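Local coordinates for protein mannan endo-1,4-beta-mannosidase (Mytilus edulis, PDB 2C0H) that hydrolyses internal beta-1,4-mannosidic linkages in mannans, galactomannans and glucomannans, acting as a monomeric family 5 glycoside hydrolase with a TIM-barrel fold, at residues T10-N15 with I19-A24; S52-Q55 with S61-V64; W226-D231 with K288-G293; S307-A312 with A320-R325. The protein carries 3 engineered substitutions. All blocks are in the same frame, centred on the assembly; numbering follows the deposited sequence.

Contact 1. Residues T10-N15 with I19-A24; sequences TNLNYN and IFLSGA
Leu12 and Ile19 are joined through their backbones by a single direct hydrogen bond. Ile19 N donates to Leu12 O at 3.0 Å, almost straight at the hydrogen (178°). In the return direction a water stands between the strands: it accepts from Leu12 N at 2.9 Å and donates to Ile19 O at 2.9 Å, so both of these polar groups are satisfied although the chains have begun to part. The apolar contacts lie around this polar link. Ile19 has CG1 between its backbone N and carbonyl carbon (chi1 66°), and its two arms reach different partners: CD1 lies 3.9 Å from Leu12 CB, while CG2 meets Tyr14 CB at 3.8 Å. A beta-branched residue suits this place because its two branches can pack against Leu12 and Tyr14 at once. Further along, Leu12 and Leu21 cross at about a right angle, Leu12 CD1 touching Leu21 CD1 at 3.6 Å. The ring of Tyr14 leads away from Ile19, and its OH is hydrogen-bonded to O of the C-terminal residue, Leu353. The arrangement is an antiparallel beta hairpin whose second strand continues into the wall of the TIM barrel, while its first, also paired with strand 5-8, lies at the N-terminal end of the barrel strands.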
loop_
_atom_site.group_PDB
_atom_site.type_symbol
_atom_site.label_atom_id
_atom_site.label_comp_id
_atom_site.label_asym_id
_atom_site.label_seq_id
_atom_site.Cartn_x
_atom_site.Cartn_y
_atom_site.Cartn_z
ATOM N N THR A 10 -6.944 -1.845 -16.604
ATOM C CA THR A 10 -5.602 -1.812 -15.997
ATOM C C THR A 10 -4.994 -0.400 -15.924
ATOM O O THR A 10 -3.798 -0.264 -15.671
ATOM C CB THR A 10 -4.634 -2.767 -16.720
ATOM O OG1 THR A 10 -4.509 -2.380 -18.093
ATOM C CG2 THR A 10 -5.144 -4.210 -16.652
ATOM N N ASN A 11 -5.840 0.618 -16.107
ATOM C CA ASN A 11 -5.470 2.039 -15.996
ATOM C C ASN A 11 -6.109 2.726 -14.773
ATOM O O ASN A 11 -7.228 2.380 -14.380
ATOM C CB ASN A 11 -5.966 2.815 -17.225
ATOM C CG ASN A 11 -5.071 2.662 -18.454
ATOM O OD1 ASN A 11 -3.989 2.077 -18.404
ATOM N ND2 ASN A 11 -5.536 3.215 -19.575
ATOM N N LEU A 12 -5.419 3.721 -14.213
ATOM C CA LEU A 12 -5.977 4.645 -13.216
ATOM C C LEU A 12 -6.401 5.960 -13.887
ATOM O O LEU A 12 -5.712 6.465 -14.779
ATOM C CB LEU A 12 -4.960 4.958 -12.105
ATOM C CG LEU A 12 -4.616 3.832 -11.130
ATOM C CD1 LEU A 12 -3.466 4.234 -10.222
ATOM C CD2 LEU A 12 -5.803 3.441 -10.284
ATOM N N ASN A 13 -7.543 6.505 -13.476
ATOM C CA ASN A 13 -8.049 7.767 -14.001
ATOM C C ASN A 13 -8.333 8.775 -12.866
ATOM O O ASN A 13 -8.609 8.364 -11.729
ATOM C CB ASN A 13 -9.351 7.533 -14.803
ATOM C CG ASN A 13 -9.183 6.561 -15.961
ATOM O OD1 ASN A 13 -9.983 5.638 -16.131
ATOM N ND2 ASN A 13 -8.137 6.741 -16.756
ATOM N N TYR A 14 -8.257 10.069 -13.177
ATOM C CA TYR A 14 -8.700 11.157 -12.286
ATOM C C TYR A 14 -9.626 12.124 -13.042
ATOM O O TYR A 14 -9.263 12.639 -14.085
ATOM C CB TYR A 14 -7.524 11.916 -11.624
ATOM C CG TYR A 14 -7.948 12.748 -10.418
ATOM C CD1 TYR A 14 -7.843 12.238 -9.127
ATOM C CD2 TYR A 14 -8.474 14.029 -10.572
ATOM C CE1 TYR A 14 -8.241 12.973 -8.021
ATOM C CE2 TYR A 14 -8.889 14.777 -9.455
ATOM C CZ TYR A 14 -8.760 14.230 -8.187
ATOM O OH TYR A 14 -9.161 14.939 -7.067
ATOM N N ASN A 15 -10.839 12.348 -12.523
ATOM C CA ASN A 15 -11.870 13.108 -13.245
ATOM C C ASN A 15 -12.023 12.614 -14.701
ATOM O O ASN A 15 -12.250 13.407 -15.624
ATOM C CB ASN A 15 -11.590 14.618 -13.192
ATOM C CG ASN A 15 -12.818 15.462 -13.575
ATOM O OD1 ASN A 15 -13.958 15.111 -13.245
ATOM N ND2 ASN A 15 -12.585 16.580 -14.260
ATOM N N ILE A 19 -4.218 8.921 -15.643
ATOM C CA ILE A 19 -3.139 9.473 -14.786
ATOM C C ILE A 19 -2.126 8.387 -14.397
ATOM O O ILE A 19 -2.358 7.194 -14.559
ATOM C CB ILE A 19 -3.694 10.198 -13.524
ATOM C CG1 ILE A 19 -4.405 9.213 -12.572
ATOM C CG2 ILE A 19 -4.584 11.386 -13.943
ATOM C CD1 ILE A 19 -3.462 8.556 -11.569
ATOM N N PHE A 20 -0.990 8.835 -13.876
ATOM C CA PHE A 20 0.038 7.971 -13.334
ATOM C C PHE A 20 0.410 8.520 -11.969
ATOM O O PHE A 20 0.623 9.740 -11.852
ATOM C CB PHE A 20 1.270 8.034 -14.248
ATOM C CG PHE A 20 2.414 7.157 -13.811
ATOM C CD1 PHE A 20 2.505 5.813 -14.192
ATOM C CD2 PHE A 20 3.439 7.700 -13.047
ATOM C CE1 PHE A 20 3.589 5.014 -13.807
ATOM C CE2 PHE A 20 4.526 6.900 -12.648
ATOM C CZ PHE A 20 4.599 5.570 -13.020
ATOM N N LEU A 21 0.475 7.648 -10.954
ATOM C CA LEU A 21 0.867 8.042 -9.598
ATOM C C LEU A 21 2.381 8.042 -9.438
ATOM O O LEU A 21 3.004 7.025 -9.549
ATOM C CB LEU A 21 0.238 7.114 -8.565
ATOM C CG LEU A 21 -1.291 7.136 -8.524
ATOM C CD1 LEU A 21 -1.821 6.056 -7.584
ATOM C CD2 LEU A 21 -1.806 8.496 -8.125
ATOM N N SER A 22 2.952 9.206 -9.166
ATOM C CA SER A 22 4.403 9.344 -9.037
ATOM C C SER A 22 4.715 9.967 -7.688
ATOM O O SER A 22 4.203 11.034 -7.370
ATOM C CB SER A 22 4.882 10.294 -10.116
ATOM O OG SER A 22 6.282 10.520 -9.997
ATOM N N GLY A 23 5.583 9.356 -6.903
ATOM C CA GLY A 23 5.900 9.949 -5.614
ATOM C C GLY A 23 6.776 9.094 -4.755
ATOM O O GLY A 23 7.661 8.415 -5.254
ATOM N N ALA A 24 6.493 9.117 -3.455
ATOM C CA ALA A 24 7.357 8.493 -2.490
ATOM C C ALA A 24 6.621 7.991 -1.280
ATOM O O ALA A 24 5.536 8.473 -0.950
ATOM C CB ALA A 24 8.419 9.473 -2.058
HETATM O O HOH W 1 -2.743 4.366 -15.125
#

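Contact 2. Residues S52-Q55 with S61-V64; sequences SDMQ and SVRV. Unlike the reference sequence in segment 52-55: Met54 (reference Ile).
Met54, which differs from the reference sequence, carries the whole helix side of this contact, meeting Val62 and the backbone of Ser61. The fit at its end is close. CE lies 3.1 Å from Ser61 O, a short approach for a methyl to a carbonyl oxygen, and 3.5 Å from Val62 CG2; the same Val62 CG2 also sits 3.5 Å from Met54 SD. The chain of Met54 runs out extended from the helix and bends only at its last torsion (chi3 53°), which folds the methyl onto the strand while the sulfur stays against the valine. Helix 40-56 follows strand 17-25 and leads into strand 61-68, making a beta-alpha-beta unit of the TIM barrel in which Met54 and Val62 form part of the layer between helix and sheet, with Ile105 touching both. A compact branched valine suits a strand position that faces a helix. Ser61 points the other way, its OG hydrogen-bonded to Trp321 NE1 and only its carbonyl turned to the methionine. The neighbours of Met54 on the helix take no part in this tight layer and are partly exposed: Ser52, Asp53 and Gln55 are polar, Asp53 OD2 being hydrogen-bonded to Trp330 NE1 and Gln55 OE1 to His103 ND1.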
loop_
_atom_site.group_PDB
_atom_site.type_symbol
_atom_site.label_atom_id
_atom_site.label_comp_id
_atom_site.label_asym_id
_atom_site.label_seq_id
_atom_site.Cartn_x
_atom_site.Cartn_y
_atom_site.Cartn_z
ATOM N N SER A 52 6.050 20.084 0.200
ATOM C CA SER A 52 6.569 21.223 -0.562
ATOM C C SER A 52 7.617 20.763 -1.569
ATOM O O SER A 52 7.554 21.143 -2.753
ATOM C CB SER A 52 7.179 22.271 0.375
ATOM O OG SER A 52 7.693 23.368 -0.372
ATOM N N ASP A 53 8.579 19.968 -1.092
ATOM C CA ASP A 53 9.641 19.380 -1.932
ATOM C C ASP A 53 9.035 18.618 -3.107
ATOM O O ASP A 53 9.450 18.773 -4.256
ATOM C CB ASP A 53 10.513 18.397 -1.134
ATOM C CG ASP A 53 11.463 19.069 -0.149
ATOM O OD1 ASP A 53 11.536 20.316 -0.107
ATOM O OD2 ASP A 53 12.145 18.315 0.602
ATOM N N MET A 54 8.054 17.777 -2.812
ATOM C CA MET A 54 7.459 16.936 -3.835
ATOM C C MET A 54 6.697 17.726 -4.875
ATOM O O MET A 54 6.873 17.478 -6.062
ATOM C CB MET A 54 6.585 15.859 -3.214
ATOM C CG MET A 54 7.413 14.797 -2.541
ATOM S SD MET A 54 6.395 13.530 -1.806
ATOM C CE MET A 54 5.376 13.095 -3.226
ATOM N N GLN A 55 5.883 18.688 -4.453
ATOM C CA GLN A 55 5.146 19.522 -5.400
ATOM C C GLN A 55 6.091 20.218 -6.362
ATOM O O GLN A 55 5.853 20.231 -7.570
ATOM C CB GLN A 55 4.263 20.569 -4.708
ATOM C CG GLN A 55 3.487 21.416 -5.730
ATOM C CD GLN A 55 2.478 22.361 -5.128
ATOM O OE1 GLN A 55 2.684 22.927 -4.060
ATOM N NE2 GLN A 55 1.380 22.570 -5.847
ATOM N N SER A 61 1.836 12.092 -5.140
ATOM C CA SER A 61 1.305 11.170 -4.132
ATOM C C SER A 61 2.331 10.733 -3.107
ATOM O O SER A 61 3.523 10.631 -3.407
ATOM C CB SER A 61 0.660 9.946 -4.787
ATOM O OG SER A 61 1.451 9.409 -5.820
ATOM N N VAL A 62 1.841 10.451 -1.902
ATOM C CA VAL A 62 2.666 10.023 -0.770
ATOM C C VAL A 62 1.978 8.828 -0.109
ATOM O O VAL A 62 0.755 8.871 0.089
ATOM C CB VAL A 62 2.856 11.148 0.285
ATOM C CG1 VAL A 62 3.690 10.674 1.454
ATOM C CG2 VAL A 62 3.496 12.362 -0.323
ATOM N N ARG A 63 2.756 7.797 0.222
ATOM C CA ARG A 63 2.305 6.660 1.039
ATOM C C ARG A 63 2.807 6.866 2.474
ATOM O O ARG A 63 4.007 7.087 2.714
ATOM C CB ARG A 63 2.810 5.338 0.440
ATOM C CG ARG A 63 2.511 4.044 1.207
ATOM C CD ARG A 63 2.896 2.820 0.336
ATOM N NE ARG A 63 2.635 1.493 0.928
ATOM C CZ ARG A 63 3.540 0.619 1.359
ATOM N NH1 ARG A 63 4.844 0.875 1.315
ATOM N NH2 ARG A 63 3.146 -0.549 1.844
ATOM N N VAL A 64 1.892 6.772 3.431
ATOM C CA VAL A 64 2.223 6.958 4.841
ATOM C C VAL A 64 1.642 5.828 5.683
ATOM O O VAL A 64 0.542 5.375 5.413
ATOM C CB VAL A 64 1.729 8.322 5.349
ATOM C CG1 VAL A 64 0.227 8.405 5.383
ATOM C CG2 VAL A 64 2.293 8.644 6.715
#

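Contact 3. Residues W226-D231 with K288-G293; sequences WNMKAD and KPMVIG
Met228 and Met290 both leave the backbone with CG anti to N, but differ further out: Met228 is bent twice (chi2 60°, chi3 61°), whereas Met290 stays extended until a final bend at chi3 (-80°). These torsions bring the two thioethers together tip to tip, with Met228 CE 3.6 Å from Met290 SD and 3.7 Å from Met290 CE. Methionine suits such a place, being apolar, and long and flexible enough to bridge backbones that stay well apart: even Asp231 CA and Met290 CA are separated by 10.0 Å. Asp231 slides past Met290 in the opposite direction and sets OD1 3.8 Å from Met290 CE. This oxygen is buried without a polar partner in the model, a setting that would probably disfavour its charge. The loop carrying Met228 is shaped by an Asx turn, in which Asn227 OD1 accepts from Lys229 N at 2.9 Å. Asn227 CB, in turn, lies over the ring of Trp226, probably a substrate-binding residue. Strand 260-263 stands between strands 221-225 and 290-294 in the barrel sheet, and its Val262 touches both methionines while Tyr260 touches Asp231; the loop before helix 243-250 thus packs over this strand to meet Met290.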
loop_
_atom_site.group_PDB
_atom_site.type_symbol
_atom_site.label_atom_id
_atom_site.label_comp_id
_atom_site.label_asym_id
_atom_site.label_seq_id
_atom_site.Cartn_x
_atom_site.Cartn_y
_atom_site.Cartn_z
ATOM N N TRP A 226 5.330 -8.029 -1.030
ATOM C CA TRP A 226 6.796 -7.981 -0.937
ATOM C C TRP A 226 7.540 -8.374 -2.205
ATOM O O TRP A 226 8.663 -7.913 -2.428
ATOM C CB TRP A 226 7.274 -8.806 0.272
ATOM C CG TRP A 226 8.271 -9.896 -0.009
ATOM C CD1 TRP A 226 9.630 -9.853 0.198
ATOM C CD2 TRP A 226 7.995 -11.205 -0.517
ATOM N NE1 TRP A 226 10.196 -11.038 -0.162
ATOM C CE2 TRP A 226 9.223 -11.892 -0.603
ATOM C CE3 TRP A 226 6.827 -11.866 -0.915
ATOM C CZ2 TRP A 226 9.315 -13.199 -1.070
ATOM C CZ3 TRP A 226 6.921 -13.165 -1.382
ATOM C CH2 TRP A 226 8.159 -13.819 -1.464
ATOM N N ASN A 227 6.932 -9.211 -3.037
ATOM C CA ASN A 227 7.602 -9.777 -4.214
ATOM C C ASN A 227 6.562 -10.304 -5.195
ATOM O O ASN A 227 5.521 -10.816 -4.788
ATOM C CB ASN A 227 8.573 -10.893 -3.797
ATOM C CG ASN A 227 9.403 -11.444 -4.955
ATOM O OD1 ASN A 227 8.983 -12.356 -5.653
ATOM N ND2 ASN A 227 10.620 -10.940 -5.103
ATOM N N MET A 228 6.852 -10.187 -6.485
ATOM C CA MET A 228 5.945 -10.670 -7.519
ATOM C C MET A 228 5.584 -12.159 -7.425
ATOM O O MET A 228 4.537 -12.561 -7.943
ATOM C CB MET A 228 6.549 -10.371 -8.894
ATOM C CG MET A 228 5.651 -10.598 -10.075
ATOM S SD MET A 228 4.141 -9.614 -10.102
ATOM C CE MET A 228 4.827 -7.988 -10.134
ATOM N N LYS A 229 6.418 -12.985 -6.793
ATOM C CA LYS A 229 6.100 -14.410 -6.596
ATOM C C LYS A 229 4.782 -14.681 -5.875
ATOM O O LYS A 229 4.254 -15.782 -5.990
ATOM C CB LYS A 229 7.235 -15.132 -5.859
ATOM C CG LYS A 229 8.450 -15.338 -6.727
ATOM C CD LYS A 229 9.567 -16.031 -5.994
ATOM C CE LYS A 229 10.715 -16.343 -6.945
ATOM N NZ LYS A 229 11.866 -16.978 -6.233
ATOM N N ALA A 230 4.265 -13.688 -5.160
ATOM C CA ALA A 230 2.985 -13.805 -4.462
ATOM C C ALA A 230 1.853 -13.011 -5.146
ATOM O O ALA A 230 0.744 -12.916 -4.608
ATOM C CB ALA A 230 3.157 -13.366 -3.020
ATOM N N ASP A 231 2.128 -12.433 -6.320
ATOM C CA ASP A 231 1.217 -11.449 -6.942
ATOM C C ASP A 231 0.946 -11.702 -8.437
ATOM O O ASP A 231 0.455 -10.808 -9.130
ATOM C CB ASP A 231 1.754 -10.006 -6.731
ATOM C CG ASP A 231 0.639 -8.965 -6.562
ATOM O OD1 ASP A 231 -0.164 -8.757 -7.499
ATOM O OD2 ASP A 231 0.568 -8.316 -5.492
ATOM N N LYS A 288 -5.987 -5.806 -13.181
ATOM C CA LYS A 288 -6.112 -4.537 -12.468
ATOM C C LYS A 288 -4.807 -3.805 -12.691
ATOM O O LYS A 288 -3.833 -4.468 -13.057
ATOM C CB LYS A 288 -6.264 -4.740 -10.956
ATOM C CG LYS A 288 -7.363 -5.677 -10.517
ATOM C CD LYS A 288 -7.359 -5.755 -8.985
ATOM C CE LYS A 288 -8.173 -6.919 -8.451
ATOM N NZ LYS A 288 -9.594 -6.670 -8.794
ATOM N N PRO A 289 -4.790 -2.482 -12.434
ATOM C CA PRO A 289 -3.530 -1.740 -12.507
ATOM C C PRO A 289 -2.545 -2.225 -11.472
ATOM O O PRO A 289 -2.937 -2.814 -10.470
ATOM C CB PRO A 289 -3.940 -0.301 -12.202
ATOM C CG PRO A 289 -5.438 -0.220 -12.401
ATOM C CD PRO A 289 -5.907 -1.597 -12.059
ATOM N N MET A 290 -1.265 -1.979 -11.728
ATOM C CA MET A 290 -0.218 -2.284 -10.779
ATOM C C MET A 290 0.678 -1.074 -10.575
ATOM O O MET A 290 1.138 -0.471 -11.544
ATOM C CB MET A 290 0.640 -3.452 -11.259
ATOM C CG MET A 290 1.878 -3.681 -10.414
ATOM S SD MET A 290 2.645 -5.243 -10.755
ATOM C CE MET A 290 1.571 -6.323 -9.797
ATOM N N VAL A 291 0.910 -0.758 -9.312
ATOM C CA VAL A 291 1.843 0.284 -8.889
ATOM C C VAL A 291 3.100 -0.418 -8.376
ATOM O O VAL A 291 3.037 -1.407 -7.651
ATOM C CB VAL A 291 1.213 1.141 -7.763
ATOM C CG1 VAL A 291 2.256 2.048 -7.133
ATOM C CG2 VAL A 291 0.029 1.961 -8.313
ATOM N N ILE A 292 4.263 0.087 -8.754
ATOM C CA ILE A 292 5.498 -0.389 -8.142
ATOM C C ILE A 292 5.710 0.479 -6.884
ATOM O O ILE A 292 6.137 1.633 -6.969
ATOM C CB ILE A 292 6.670 -0.326 -9.136
ATOM C CG1 ILE A 292 6.367 -1.175 -10.392
ATOM C CG2 ILE A 292 7.952 -0.827 -8.469
ATOM C CD1 ILE A 292 7.375 -0.992 -11.539
ATOM N N GLY A 293 5.359 -0.076 -5.719
ATOM C CA GLY A 293 5.125 0.692 -4.506
ATOM C C GLY A 293 6.318 0.934 -3.616
ATOM O O GLY A 293 6.212 1.730 -2.702
#

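Contact 4. Residues S307-A312 with A320-R325; sequences SMFEWA and AWTWSR
Helix 305-314 and strand 319-322 form the second half of a beta-alpha-beta unit of the TIM barrel, and Phe309, Ala312, Ala320 and Thr322 are the residues that join them. Ala312 CB meets Ala320 CB at 3.9 Å; two such small side chains let the helix come near the start of the strand. Phe309 spans the wider interval beyond. Its CG is anti to the carbonyl carbon (chi1 -85°), and the ring reaches from the helix toward the strand at a slant, with CD1 4.1 Å from Ala320 CB and CE1 3.7 Å from Ala320 O. At the far end CE2 touches Thr322 CG2 at 3.5 Å, and the two side chains cross at about a right angle. The short helix and strand axes run nearly antiparallel (156°) and approach to 9.3 Å, as expected where a barrel helix returns the chain for the next parallel strand, here from strand 290-294. Threonine suits its position by being two-sided: its methyl packs on Phe309, while OG1 is hydrogen-bonded to Gln333 OE1. Just past Thr322 the chain reaches Trp323, which probably binds substrate and touches Tyr265 and Glu294, the latter the probable nucleophile; the peptide bond from Trp323 to Ser324 is cis.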
loop_
_atom_site.group_PDB
_atom_site.type_symbol
_atom_site.label_atom_id
_atom_site.label_comp_id
_atom_site.label_asym_id
_atom_site.label_seq_id
_atom_site.Cartn_x
_atom_site.Cartn_y
_atom_site.Cartn_z
ATOM N N SER A 307 15.654 6.223 -14.931
ATOM C CA SER A 307 15.360 5.007 -15.715
ATOM C C SER A 307 14.301 4.139 -15.058
ATOM O O SER A 307 13.498 3.538 -15.758
ATOM C CB SER A 307 16.618 4.173 -15.935
ATOM O OG SER A 307 17.478 4.806 -16.898
ATOM N N MET A 308 14.304 4.091 -13.735
ATOM C CA MET A 308 13.326 3.278 -13.010
ATOM C C MET A 308 11.927 3.925 -13.134
ATOM O O MET A 308 10.946 3.231 -13.433
ATOM C CB MET A 308 13.763 3.098 -11.556
ATOM C CG MET A 308 15.094 2.333 -11.415
ATOM S SD MET A 308 15.690 2.110 -9.728
ATOM C CE MET A 308 14.910 0.561 -9.355
ATOM N N PHE A 309 11.820 5.233 -12.927
ATOM C CA PHE A 309 10.528 5.956 -13.147
ATOM C C PHE A 309 10.090 5.808 -14.618
ATOM O O PHE A 309 8.912 5.565 -14.906
ATOM C CB PHE A 309 10.620 7.427 -12.727
ATOM C CG PHE A 309 10.366 7.666 -11.261
ATOM C CD1 PHE A 309 9.088 7.943 -10.798
ATOM C CD2 PHE A 309 11.400 7.667 -10.357
ATOM C CE1 PHE A 309 8.844 8.164 -9.460
ATOM C CE2 PHE A 309 11.173 7.935 -9.008
ATOM C CZ PHE A 309 9.878 8.178 -8.558
ATOM N N GLU A 310 11.038 5.913 -15.547
ATOM C CA GLU A 310 10.724 5.754 -16.970
ATOM C C GLU A 310 10.177 4.382 -17.318
ATOM O O GLU A 310 9.225 4.276 -18.108
ATOM C CB GLU A 310 11.958 6.024 -17.840
ATOM C CG GLU A 310 11.676 6.033 -19.351
ATOM C CD GLU A 310 10.976 7.286 -19.834
ATOM O OE1 GLU A 310 10.774 8.221 -19.028
ATOM O OE2 GLU A 310 10.622 7.341 -21.039
ATOM N N TRP A 311 10.792 3.331 -16.771
ATOM C CA TRP A 311 10.342 1.951 -17.013
ATOM C C TRP A 311 8.902 1.804 -16.522
ATOM O O TRP A 311 8.032 1.337 -17.268
ATOM C CB TRP A 311 11.253 0.921 -16.338
ATOM C CG TRP A 311 10.904 -0.501 -16.702
ATOM C CD1 TRP A 311 10.022 -1.320 -16.054
ATOM C CD2 TRP A 311 11.416 -1.261 -17.804
ATOM N NE1 TRP A 311 9.963 -2.534 -16.677
ATOM C CE2 TRP A 311 10.803 -2.531 -17.759
ATOM C CE3 TRP A 311 12.322 -0.985 -18.831
ATOM C CZ2 TRP A 311 11.074 -3.527 -18.699
ATOM C CZ3 TRP A 311 12.599 -1.971 -19.753
ATOM C CH2 TRP A 311 11.978 -3.227 -19.689
ATOM N N ALA A 312 8.646 2.237 -15.295
ATOM C CA ALA A 312 7.287 2.126 -14.728
ATOM C C ALA A 312 6.293 2.871 -15.596
ATOM O O ALA A 312 5.215 2.361 -15.905
ATOM C CB ALA A 312 7.238 2.649 -13.305
ATOM N N ALA A 320 4.565 4.646 -9.399
ATOM C CA ALA A 320 5.892 4.335 -8.885
ATOM C C ALA A 320 6.160 5.210 -7.651
ATOM O O ALA A 320 6.102 6.433 -7.723
ATOM C CB ALA A 320 6.918 4.573 -9.970
ATOM N N TRP A 321 6.375 4.560 -6.508
ATOM C CA TRP A 321 6.692 5.222 -5.253
ATOM C C TRP A 321 8.051 4.749 -4.733
ATOM O O TRP A 321 8.248 3.580 -4.501
ATOM C CB TRP A 321 5.645 4.912 -4.193
ATOM C CG TRP A 321 4.266 5.374 -4.532
ATOM C CD1 TRP A 321 3.918 6.506 -5.207
ATOM C CD2 TRP A 321 3.043 4.738 -4.148
ATOM N NE1 TRP A 321 2.537 6.613 -5.274
ATOM C CE2 TRP A 321 1.984 5.532 -4.639
ATOM C CE3 TRP A 321 2.744 3.580 -3.436
ATOM C CZ2 TRP A 321 0.639 5.194 -4.441
ATOM C CZ3 TRP A 321 1.396 3.248 -3.247
ATOM C CH2 TRP A 321 0.380 4.043 -3.759
ATOM N N THR A 322 9.003 5.667 -4.591
ATOM C CA THR A 322 10.301 5.297 -4.076
ATOM C C THR A 322 10.277 5.056 -2.572
ATOM O O THR A 322 9.418 5.557 -1.863
ATOM C CB THR A 322 11.318 6.400 -4.337
ATOM O OG1 THR A 322 10.827 7.631 -3.833
ATOM C CG2 THR A 322 11.640 6.504 -5.821
ATOM N N TRP A 323 11.255 4.303 -2.097
ATOM C CA TRP A 323 11.449 4.077 -0.687
ATOM C C TRP A 323 12.755 4.749 -0.270
ATOM O O TRP A 323 13.803 4.350 -0.814
ATOM C CB TRP A 323 11.578 2.577 -0.420
ATOM C CG TRP A 323 11.819 2.302 1.017
ATOM C CD1 TRP A 323 13.029 2.165 1.647
ATOM C CD2 TRP A 323 10.820 2.209 2.030
ATOM N NE1 TRP A 323 12.825 1.951 2.993
ATOM C CE2 TRP A 323 11.478 1.988 3.250
ATOM C CE3 TRP A 323 9.425 2.291 2.021
ATOM C CZ2 TRP A 323 10.785 1.842 4.453
ATOM C CZ3 TRP A 323 8.742 2.128 3.218
ATOM C CH2 TRP A 323 9.420 1.922 4.410
ATOM N N SER A 324 12.769 5.728 0.642
ATOM C CA SER A 324 11.658 6.544 1.176
ATOM C C SER A 324 12.207 7.908 1.649
ATOM O O SER A 324 13.424 8.136 1.610
ATOM C CB SER A 324 11.033 5.871 2.397
ATOM O OG SER A 324 11.965 5.868 3.473
ATOM N N ARG A 325 11.350 8.787 2.136
ATOM C CA ARG A 325 11.831 10.098 2.659
ATOM C C ARG A 325 12.859 9.898 3.772
ATOM O O ARG A 325 13.791 10.685 3.871
ATOM C CB ARG A 325 10.686 11.019 3.149
ATOM C CG ARG A 325 11.121 12.321 3.854
ATOM C CD ARG A 325 11.651 13.226 2.842
ATOM N NE ARG A 325 12.229 14.484 3.333
ATOM C CZ ARG A 325 13.505 14.646 3.677
ATOM N NH1 ARG A 325 14.335 13.620 3.680
ATOM N NH2 ARG A 325 13.946 15.848 4.038
#

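Overall arrangement
From the N terminus, contact 1 comes first, closing the tight hairpin turn between strands 11-14 and 17-25. Contact 2 then closes the turn from helix 40-56 into strand 61-68, the next strand of the barrel. After a long run through the following strands, contact 3 closes a 56-residue excursion between the loop beyond strand 221-225 and strand 290-294. Contact 4 spans seven residues, from helix 305-314 to strand 319-322. The four follow in series; none nests in or crosses another. Space reunites them in one sheet: strand 319-322 pairs with both 290-294 and 17-25, so contact 4 joins contact 3 to contact 1 and the last barrel strand to the first, 17-25.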